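Local atomic coordinates of exopolyphosphatase (PDB entry 1T6C), a protein that probably hydrolyses phosphoanhydride bonds of inorganic polyphosphate and guanosine pentaphosphate, as a calcium-binding member of the Ppx/GppA family with an actin-like fold. Residues A[130-135]-A[156-161]; A[137-142]-A[205-210]; A[176-181]-A[189-194]. All coordinates share one frame; numbering follows the deposited sequence. Where two conformers were deposited one is given.

Contact 1: A[130-135]-A[156-161]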
loop_
_atom_site.group_PDB
_atom_site.type_symbol
_atom_site.label_atom_id
_atom_site.label_comp_id
_atom_site.label_asym_id
_atom_site.label_seq_id
_atom_site.Cartn_x
_atom_site.Cartn_y
_atom_site.Cartn_z
ATOM N N VAL A 130 -2.467 9.686 -5.769
ATOM C CA VAL A 130 -2.809 9.394 -7.141
ATOM C C VAL A 130 -3.305 10.674 -7.813
ATOM O O VAL A 130 -2.971 10.956 -8.963
ATOM C CB VAL A 130 -3.869 8.295 -7.201
ATOM C CG1 VAL A 130 -4.442 8.178 -8.570
ATOM C CG2 VAL A 130 -3.269 6.978 -6.771
ATOM N N ALA A 131 -4.117 11.422 -7.094
ATOM C CA ALA A 131 -4.623 12.676 -7.617
ATOM C C ALA A 131 -3.495 13.596 -8.038
ATOM O O ALA A 131 -3.542 14.192 -9.111
ATOM C CB ALA A 131 -5.572 13.355 -6.632
ATOM N N TYR A 132 -2.461 13.686 -7.223
ATOM C CA TYR A 132 -1.305 14.495 -7.528
ATOM C C TYR A 132 -0.423 13.877 -8.612
ATOM O O TYR A 132 -0.051 14.534 -9.586
ATOM C CB TYR A 132 -0.477 14.730 -6.260
ATOM C CG TYR A 132 0.805 15.407 -6.590
ATOM C CD1 TYR A 132 0.830 16.767 -6.844
ATOM C CD2 TYR A 132 1.997 14.694 -6.723
ATOM C CE1 TYR A 132 1.994 17.391 -7.186
ATOM C CE2 TYR A 132 3.182 15.327 -7.090
ATOM C CZ TYR A 132 3.149 16.679 -7.334
ATOM O OH TYR A 132 4.269 17.363 -7.699
ATOM N N SER A 133 -0.069 12.607 -8.447
ATOM C CA SER A 133 0.969 11.994 -9.275
ATOM C C SER A 133 0.536 11.441 -10.607
ATOM O O SER A 133 1.406 11.167 -11.461
ATOM C CB SER A 133 1.679 10.889 -8.495
ATOM O OG SER A 133 0.856 9.770 -8.321
ATOM N N LEU A 134 -0.774 11.284 -10.809
ATOM C CA LEU A 134 -1.319 10.766 -12.069
ATOM C C LEU A 134 -2.422 11.625 -12.672
ATOM O O LEU A 134 -2.659 11.540 -13.881
ATOM C CB LEU A 134 -1.857 9.341 -11.896
ATOM C CG LEU A 134 -0.783 8.244 -11.751
ATOM C CD1 LEU A 134 -1.477 6.924 -11.402
ATOM C CD2 LEU A 134 0.057 8.102 -13.018
ATOM N N LYS A 135 -3.103 12.388 -11.838
ATOM C CA LYS A 135 -4.230 13.249 -12.274
ATOM C C LYS A 135 -5.214 12.481 -13.164
ATOM O O LYS A 135 -5.519 12.907 -14.274
ATOM C CB LYS A 135 -3.687 14.536 -12.950
ATOM C CG LYS A 135 -2.799 15.362 -12.002
ATOM C CD LYS A 135 -2.110 16.606 -12.609
ATOM C CE LYS A 135 -0.681 16.815 -11.999
ATOM N NZ LYS A 135 -0.581 17.062 -10.492
ATOM N N LYS A 156 -13.442 12.142 -7.697
ATOM C CA LYS A 156 -13.136 12.884 -8.899
ATOM C C LYS A 156 -12.157 13.994 -8.559
ATOM O O LYS A 156 -12.356 14.709 -7.578
ATOM C CB LYS A 156 -14.405 13.504 -9.481
ATOM C CG LYS A 156 -14.149 14.398 -10.689
ATOM C CD LYS A 156 -15.276 14.266 -11.697
ATOM C CE LYS A 156 -15.349 15.448 -12.640
ATOM N NZ LYS A 156 -14.943 15.040 -14.003
ATOM N N GLY A 157 -11.090 14.117 -9.334
ATOM C CA GLY A 157 -10.035 15.057 -9.018
ATOM C C GLY A 157 -9.521 14.744 -7.608
ATOM O O GLY A 157 -9.325 13.565 -7.265
ATOM N N TYR A 158 -9.356 15.755 -6.777
ATOM C CA TYR A 158 -8.817 15.544 -5.432
ATOM C C TYR A 158 -9.884 15.175 -4.391
ATOM O O TYR A 158 -9.560 14.952 -3.193
ATOM C CB TYR A 158 -8.086 16.799 -4.990
ATOM C CG TYR A 158 -6.679 16.939 -5.492
ATOM C CD1 TYR A 158 -6.412 17.366 -6.766
ATOM C CD2 TYR A 158 -5.599 16.613 -4.684
ATOM C CE1 TYR A 158 -5.129 17.526 -7.209
ATOM C CE2 TYR A 158 -4.326 16.760 -5.129
ATOM C CZ TYR A 158 -4.079 17.206 -6.381
ATOM O OH TYR A 158 -2.788 17.368 -6.831
ATOM N N LYS A 159 -11.153 15.096 -4.817
ATOM C CA LYS A 159 -12.261 14.884 -3.915
ATOM C C LYS A 159 -12.591 13.419 -3.792
ATOM O O LYS A 159 -12.925 12.782 -4.762
ATOM C CB LYS A 159 -13.526 15.619 -4.414
ATOM C CG LYS A 159 -14.683 15.481 -3.473
ATOM C CD LYS A 159 -15.872 16.363 -3.843
ATOM C CE LYS A 159 -16.945 15.590 -4.536
ATOM N NZ LYS A 159 -17.974 16.523 -5.136
ATOM N N VAL A 160 -12.490 12.885 -2.591
ATOM C CA VAL A 160 -12.961 11.544 -2.317
ATOM C C VAL A 160 -14.455 11.589 -1.999
ATOM O O VAL A 160 -14.892 12.377 -1.151
ATOM C CB VAL A 160 -12.187 10.965 -1.137
ATOM C CG1 VAL A 160 -12.733 9.607 -0.702
ATOM C CG2 VAL A 160 -10.694 10.850 -1.502
ATOM N N ARG A 161 -15.223 10.740 -2.675
ATOM C CA ARG A 161 -16.642 10.530 -2.368
ATOM C C ARG A 161 -16.917 9.411 -1.416
ATOM O O ARG A 161 -17.768 9.517 -0.534
ATOM C CB ARG A 161 -17.381 10.238 -3.647
ATOM C CG ARG A 161 -17.604 11.475 -4.414
ATOM C CD ARG A 161 -19.027 11.619 -4.981
ATOM N NE ARG A 161 -18.987 12.663 -5.988
ATOM C CZ ARG A 161 -18.415 12.510 -7.155
ATOM N NH1 ARG A 161 -17.826 11.367 -7.478
ATOM N NH2 ARG A 161 -18.397 13.514 -7.999
HETATM O O HOH W 1 -2.393 18.529 -9.238
#

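Contact 2: A[137-142]-A[205-210]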
loop_
_atom_site.group_PDB
_atom_site.type_symbol
_atom_site.label_atom_id
_atom_site.label_comp_id
_atom_site.label_asym_id
_atom_site.label_seq_id
_atom_site.Cartn_x
_atom_site.Cartn_y
_atom_site.Cartn_z
ATOM N N GLU A 137 -8.486 11.065 -14.981
ATOM C CA GLU A 137 -9.665 11.796 -15.429
ATOM C C GLU A 137 -10.970 11.114 -15.110
ATOM O O GLU A 137 -11.071 9.892 -14.983
ATOM C CB GLU A 137 -9.591 11.985 -16.942
ATOM C CG GLU A 137 -8.579 13.009 -17.382
ATOM C CD GLU A 137 -8.593 13.202 -18.881
ATOM O OE1 GLU A 137 -8.529 12.190 -19.615
ATOM O OE2 GLU A 137 -8.674 14.364 -19.323
ATOM N N GLY A 138 -12.020 11.927 -15.023
ATOM C CA GLY A 138 -13.343 11.428 -14.810
ATOM C C GLY A 138 -13.556 10.871 -13.425
ATOM O O GLY A 138 -12.925 11.307 -12.469
ATOM N N GLU A 139 -14.471 9.933 -13.326
ATOM C CA GLU A 139 -14.794 9.257 -12.088
ATOM C C GLU A 139 -13.728 8.200 -11.896
ATOM O O GLU A 139 -13.520 7.331 -12.750
ATOM C CB GLU A 139 -16.176 8.609 -12.144
ATOM C CG GLU A 139 -17.344 9.595 -12.257
ATOM C CD GLU A 139 -17.337 10.661 -11.175
ATOM O OE1 GLU A 139 -17.198 10.299 -10.001
ATOM O OE2 GLU A 139 -17.446 11.855 -11.509
ATOM N N VAL A 140 -13.068 8.276 -10.753
ATOM C CA VAL A 140 -11.892 7.463 -10.489
ATOM C C VAL A 140 -12.157 6.454 -9.377
ATOM O O VAL A 140 -12.831 6.765 -8.411
ATOM C CB VAL A 140 -10.768 8.384 -10.013
ATOM C CG1 VAL A 140 -9.516 7.568 -9.727
ATOM C CG2 VAL A 140 -10.465 9.465 -11.044
ATOM N N CYS A 141 -11.612 5.248 -9.523
ATOM C CA CYS A 141 -11.532 4.317 -8.418
ATOM C C CYS A 141 -10.080 3.926 -8.240
ATOM O O CYS A 141 -9.441 3.426 -9.168
ATOM C CB CYS A 141 -12.397 3.091 -8.627
ATOM S SG CYS A 141 -12.314 1.961 -7.213
ATOM N N VAL A 142 -9.546 4.207 -7.046
ATOM C CA VAL A 142 -8.196 3.808 -6.680
ATOM C C VAL A 142 -8.346 2.485 -5.939
ATOM O O VAL A 142 -9.135 2.388 -5.009
ATOM C CB VAL A 142 -7.522 4.877 -5.811
ATOM C CG1 VAL A 142 -6.210 4.390 -5.242
ATOM C CG2 VAL A 142 -7.270 6.101 -6.629
ATOM N N PRO A 205 -20.009 2.412 -11.643
ATOM C CA PRO A 205 -19.486 2.906 -12.914
ATOM C C PRO A 205 -18.321 3.871 -12.696
ATOM O O PRO A 205 -18.452 4.832 -11.950
ATOM C CB PRO A 205 -20.677 3.654 -13.529
ATOM C CG PRO A 205 -21.844 3.183 -12.777
ATOM C CD PRO A 205 -21.385 2.883 -11.407
ATOM N N VAL A 206 -17.198 3.613 -13.354
ATOM C CA VAL A 206 -16.061 4.528 -13.287
ATOM C C VAL A 206 -15.423 4.712 -14.651
ATOM O O VAL A 206 -15.615 3.891 -15.548
ATOM C CB VAL A 206 -14.989 4.028 -12.281
ATOM C CG1 VAL A 206 -15.610 3.909 -10.917
ATOM C CG2 VAL A 206 -14.409 2.729 -12.745
ATOM N N ASP A 207 -14.719 5.828 -14.816
ATOM C CA ASP A 207 -13.970 6.111 -16.022
ATOM C C ASP A 207 -12.569 5.537 -15.950
ATOM O O ASP A 207 -12.044 5.090 -16.948
ATOM C CB ASP A 207 -13.853 7.608 -16.249
ATOM C CG ASP A 207 -15.185 8.238 -16.569
ATOM O OD1 ASP A 207 -15.788 7.768 -17.561
ATOM O OD2 ASP A 207 -15.714 9.107 -15.847
ATOM N N THR A 208 -11.929 5.617 -14.775
ATOM C CA THR A 208 -10.520 5.284 -14.639
ATOM C C THR A 208 -10.323 4.487 -13.353
ATOM O O THR A 208 -10.730 4.921 -12.289
ATOM C CB THR A 208 -9.649 6.555 -14.526
ATOM O OG1 THR A 208 -9.893 7.446 -15.624
ATOM C CG2 THR A 208 -8.129 6.206 -14.577
ATOM N N ILE A 209 -9.660 3.351 -13.481
ATOM C CA ILE A 209 -9.169 2.569 -12.354
ATOM C C ILE A 209 -7.669 2.741 -12.238
ATOM O O ILE A 209 -6.935 2.578 -13.206
ATOM C CB ILE A 209 -9.523 1.085 -12.511
ATOM C CG1 ILE A 209 -11.047 0.915 -12.462
ATOM C CG2 ILE A 209 -8.855 0.285 -11.405
ATOM C CD1 ILE A 209 -11.521 -0.503 -12.697
ATOM N N VAL A 210 -7.201 3.019 -11.019
ATOM C CA VAL A 210 -5.784 3.118 -10.747
ATOM C C VAL A 210 -5.444 2.064 -9.724
ATOM O O VAL A 210 -6.100 1.988 -8.684
ATOM C CB VAL A 210 -5.413 4.480 -10.152
ATOM C CG1 VAL A 210 -3.947 4.562 -9.845
ATOM C CG2 VAL A 210 -5.786 5.599 -11.114
HETATM O O HOH W 2 -7.171 9.298 -16.744
#

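Contact 3: A[176-181]-A[189-194]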
loop_
_atom_site.group_PDB
_atom_site.type_symbol
_atom_site.label_atom_id
_atom_site.label_comp_id
_atom_site.label_asym_id
_atom_site.label_seq_id
_atom_site.Cartn_x
_atom_site.Cartn_y
_atom_site.Cartn_z
ATOM N N THR A 176 -6.322 -19.676 2.830
ATOM C CA THR A 176 -7.695 -20.146 2.850
ATOM C C THR A 176 -8.003 -21.018 1.654
ATOM O O THR A 176 -8.606 -22.098 1.790
ATOM C CB THR A 176 -8.659 -18.931 2.861
ATOM O OG1 THR A 176 -8.573 -18.233 4.121
ATOM C CG2 THR A 176 -10.093 -19.387 2.683
ATOM N N PHE A 177 -7.639 -20.534 0.467
ATOM C CA PHE A 177 -8.054 -21.203 -0.777
ATOM C C PHE A 177 -7.002 -22.118 -1.391
ATOM O O PHE A 177 -7.358 -23.118 -2.016
ATOM C CB PHE A 177 -8.457 -20.140 -1.809
ATOM C CG PHE A 177 -9.689 -19.392 -1.424
ATOM C CD1 PHE A 177 -10.911 -20.050 -1.386
ATOM C CD2 PHE A 177 -9.647 -18.036 -1.115
ATOM C CE1 PHE A 177 -12.058 -19.387 -0.988
ATOM C CE2 PHE A 177 -10.780 -17.391 -0.717
ATOM C CZ PHE A 177 -11.997 -18.067 -0.660
ATOM N N PHE A 178 -5.739 -21.736 -1.275
ATOM C CA PHE A 178 -4.658 -22.382 -2.015
ATOM C C PHE A 178 -3.982 -23.391 -1.113
ATOM O O PHE A 178 -2.899 -23.156 -0.595
ATOM C CB PHE A 178 -3.672 -21.371 -2.594
ATOM C CG PHE A 178 -4.283 -20.333 -3.522
ATOM C CD1 PHE A 178 -5.538 -20.496 -4.120
ATOM C CD2 PHE A 178 -3.555 -19.185 -3.844
ATOM C CE1 PHE A 178 -6.045 -19.533 -4.973
ATOM C CE2 PHE A 178 -4.082 -18.210 -4.736
ATOM C CZ PHE A 178 -5.305 -18.401 -5.290
ATOM N N LYS A 179 -4.624 -24.543 -0.960
ATOM C CA LYS A 179 -4.053 -25.581 -0.111
ATOM C C LYS A 179 -2.860 -26.266 -0.785
ATOM O O LYS A 179 -1.979 -26.748 -0.080
ATOM C CB LYS A 179 -5.086 -26.625 0.312
ATOM C CG LYS A 179 -6.389 -26.062 0.893
ATOM C CD LYS A 179 -6.152 -25.281 2.141
ATOM C CE LYS A 179 -7.471 -24.843 2.769
ATOM N NZ LYS A 179 -7.246 -23.949 3.947
ATOM N N GLN A 180 -2.842 -26.296 -2.120
ATOM C CA GLN A 180 -1.667 -26.745 -2.884
ATOM C C GLN A 180 -0.835 -25.558 -3.351
ATOM O O GLN A 180 -1.338 -24.437 -3.481
ATOM C CB GLN A 180 -2.103 -27.581 -4.076
ATOM C CG GLN A 180 -2.908 -28.807 -3.680
ATOM C CD GLN A 180 -2.064 -30.038 -3.636
ATOM O OE1 GLN A 180 -1.329 -30.264 -2.673
ATOM N NE2 GLN A 180 -2.134 -30.835 -4.698
ATOM N N ASP A 181 0.441 -25.819 -3.612
ATOM C CA ASP A 181 1.354 -24.793 -4.087
ATOM C C ASP A 181 2.018 -25.244 -5.378
ATOM O O ASP A 181 2.915 -26.082 -5.329
ATOM C CB ASP A 181 2.390 -24.527 -3.010
ATOM C CG ASP A 181 3.365 -23.453 -3.385
ATOM O OD1 ASP A 181 3.247 -22.825 -4.469
ATOM O OD2 ASP A 181 4.283 -23.136 -2.608
ATOM N N LYS A 189 -10.799 -21.592 -8.691
ATOM C CA LYS A 189 -12.212 -21.324 -8.942
ATOM C C LYS A 189 -12.884 -20.828 -7.676
ATOM O O LYS A 189 -13.642 -19.867 -7.708
ATOM C CB LYS A 189 -12.878 -22.602 -9.447
ATOM C CG LYS A 189 -14.355 -22.543 -9.647
ATOM C CD LYS A 189 -14.983 -23.969 -9.423
ATOM C CE LYS A 189 -15.031 -24.348 -7.982
ATOM N NZ LYS A 189 -15.764 -25.655 -7.780
ATOM N N ARG A 190 -12.654 -21.511 -6.561
ATOM C CA ARG A 190 -13.261 -21.078 -5.314
ATOM C C ARG A 190 -12.829 -19.656 -4.898
ATOM O O ARG A 190 -13.624 -18.874 -4.367
ATOM C CB ARG A 190 -12.932 -22.033 -4.204
ATOM C CG ARG A 190 -13.673 -23.345 -4.297
ATOM C CD ARG A 190 -13.443 -24.226 -3.081
ATOM N NE ARG A 190 -12.210 -25.021 -3.102
ATOM C CZ ARG A 190 -12.072 -26.163 -3.760
ATOM N NH1 ARG A 190 -10.930 -26.842 -3.711
ATOM N NH2 ARG A 190 -13.063 -26.632 -4.476
ATOM N N PHE A 191 -11.534 -19.398 -5.058
ATOM C CA PHE A 191 -10.947 -18.081 -4.804
ATOM C C PHE A 191 -11.689 -17.023 -5.635
ATOM O O PHE A 191 -12.121 -15.996 -5.098
ATOM C CB PHE A 191 -9.457 -18.162 -5.132
ATOM C CG PHE A 191 -8.771 -16.861 -5.378
ATOM C CD1 PHE A 191 -8.330 -16.078 -4.326
ATOM C CD2 PHE A 191 -8.466 -16.454 -6.680
ATOM C CE1 PHE A 191 -7.666 -14.903 -4.577
ATOM C CE2 PHE A 191 -7.772 -15.298 -6.915
ATOM C CZ PHE A 191 -7.381 -14.522 -5.872
ATOM N N PHE A 192 -11.876 -17.273 -6.921
ATOM C CA PHE A 192 -12.608 -16.298 -7.731
ATOM C C PHE A 192 -14.101 -16.186 -7.393
ATOM O O PHE A 192 -14.671 -15.094 -7.494
ATOM C CB PHE A 192 -12.392 -16.566 -9.232
ATOM C CG PHE A 192 -11.045 -16.088 -9.758
ATOM C CD1 PHE A 192 -10.667 -14.766 -9.612
ATOM C CD2 PHE A 192 -10.166 -16.939 -10.410
ATOM C CE1 PHE A 192 -9.424 -14.298 -10.099
ATOM C CE2 PHE A 192 -8.923 -16.478 -10.880
ATOM C CZ PHE A 192 -8.569 -15.161 -10.719
ATOM N N GLU A 193 -14.750 -17.281 -7.029
ATOM C CA GLU A 193 -16.125 -17.215 -6.571
ATOM C C GLU A 193 -16.226 -16.275 -5.369
ATOM O O GLU A 193 -17.182 -15.497 -5.247
ATOM C CB GLU A 193 -16.648 -18.609 -6.201
ATOM C CG GLU A 193 -16.825 -19.580 -7.346
ATOM C CD GLU A 193 -17.159 -21.020 -6.898
ATOM O OE1 GLU A 193 -17.080 -21.345 -5.693
ATOM O OE2 GLU A 193 -17.519 -21.840 -7.770
ATOM N N PHE A 194 -15.271 -16.388 -4.443
ATOM C CA PHE A 194 -15.272 -15.547 -3.259
ATOM C C PHE A 194 -15.075 -14.093 -3.662
ATOM O O PHE A 194 -15.766 -13.202 -3.167
ATOM C CB PHE A 194 -14.190 -15.996 -2.262
ATOM C CG PHE A 194 -13.891 -14.963 -1.226
ATOM C CD1 PHE A 194 -14.775 -14.753 -0.173
ATOM C CD2 PHE A 194 -12.795 -14.144 -1.338
ATOM C CE1 PHE A 194 -14.535 -13.773 0.764
ATOM C CE2 PHE A 194 -12.552 -13.145 -0.404
ATOM C CZ PHE A 194 -13.409 -12.977 0.669
HETATM O O HOH W 3 -9.973 -23.944 -1.781
#

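Contact 1: A[130-135]-A[156-161]
Y158 reaches from a tight hairpin turn over the last turns of helix 119-133 and lays its ring across A131. Its CG stands beside the backbone N and anti to the carbonyl carbon (chi1 -82°). CB of A131 sits 3.8 Å from the centroid of the Y158 ring and only 10° off the ring normal, so this is a CH-pi contact over the centre of one face. CG, CD2 and CE2 of Y158 lie about equally far from that methyl, and CZ is the ring atom that nears the backbone N of Y132, at 4.0 Å. At the tip, OH of Y158 comes 3.3 Å from CA and 3.6 Å from CB of Y132, and it lies in the plane of the Y132 ring, at its edge. The two tyrosines run side by side in the same direction, but Y132 bonds its own hydroxyl elsewhere, to L36 N.

The hydroxyl of Y158 meets water 1 at 2.7 Å. That water accepts from NZ of K135 at 2.6 Å, and the same NZ donates at 2.7 Å to O of Y132, on a lone pair in the carbonyl plane. The ring is presented by a type II' beta turn from K156 to K159, with G157, at positive phi, and Y158 at its corners; the carbonyl O of G157 accepts from Y127 OH. The evidence is thus of apolar packing under the ring and water-mediated polarity at its tip, with the ammonium group of K135 probably polarising the hydroxyl through the water.

Contact 2: A[137-142]-A[205-210]
T208 and D207 reach across to the chain at E137-E139 with one side-chain bond each. OG1 of T208 donates to O of E137 at 2.8 Å, on a lone pair in the carbonyl plane. OD2 of D207 accepts from N of E139 at 2.9 Å; the bond is nearly straight (172°) and uses the anti lone pair. An alanine in place of T208 would probably leave O of E137 without its hydroxyl donor and the chain before E139 freer to shift.

Backbone bonds form the next shell. O of E139 takes two donors, N of D207 at 2.8 Å and N of T208 at 3.1 Å. The nearest CA pairs step from E139-V206 to V140-T208, so D207 is an extra residue in the pairing. Beyond it the register is regular and parallel: C141 N to T208 O and V210 N to C141 O, with strand axes 4.8 Å apart at 22°. G138 fits beside D207 because a CB there would collide with OD2. On the face of C141, its CB packs 4.0 Å from CG1 of V206.

Strands 159-166, 149-156, 139-146, 208-212 and 292-296 follow the 3-2-1-4-5 order of the actin-like core, with 238-240 added at the edge. Strand 149-156 flanks this parallel pair beside V140 and V142, strand 292-296 beside I209, and helix 119-133 covers V140, V142 and V210 through Y127 and V130.

Contact 3: A[176-181]-A[189-194]
F177 and F191, whose CA atoms lie 5.9 Å apart, mark where the C-terminal end of helix 170-177 meets helix 185-199, F178 being the first residue to leave helical geometry. The F177 ring presses flat on the second helix: CA of F191 stands 3.8 Å from its centroid, 10° off the normal, a CH-pi contact. The opposite face is covered by CG2 of T176, so the ring is sandwiched.

CZ of F177 comes 3.4 Å from CB of F194, a tight approach, and the two rings meet obliquely with planes at 39°. The F191 side chain starts with CG anti to the backbone N (chi1 160°). CD2 of F177 lies in the plane of the F191 ring, at the edge. F178 adds a second aromatic contact to F191: its CZ sits over the F191 face toward the rim, and its CE1 is 3.7 Å from CB of F191. At the outer margin, water 3 donates to O of F177 at 2.8 Å and accepts from NE of R190 at 2.8 Å, which gives this helix-end carbonyl a bridged partner.

The phenylalanines join two consecutive helices, 170-177 and 185-199, across their connecting loop. L173 on helix 170-177 packs against F191 and F194, while helix 274-288 closes over F178 and F191 through L275 and A276. E187 of helix 185-199 accepts from Q180 N in the connecting loop.

How the contacts relate
Contacts 1 and 2 are neighbours at one end of the same six-stranded sheet, their centres 10 Å apart and their segments alternating along the chain. A salt bridge from NH1 of R161 to OE1 of E139 (2.8 Å) ties them at the strands, and CD1 of L134 packs on CG1 of V210 at 3.8 Å. R161 NH2 also bonds a pentanediol, probably from the crystallisation liquor. Contact 3 lies within the chain loop that contact 2 closes, its centre 28 Å from that of contact 2 and 34 Å from that of contact 1. The calcium ion is held by D144, G146, S149 and E151; it is about 9 Å from the ion to the V142 side chain and about 14 Å from the ion to the F194 side chain.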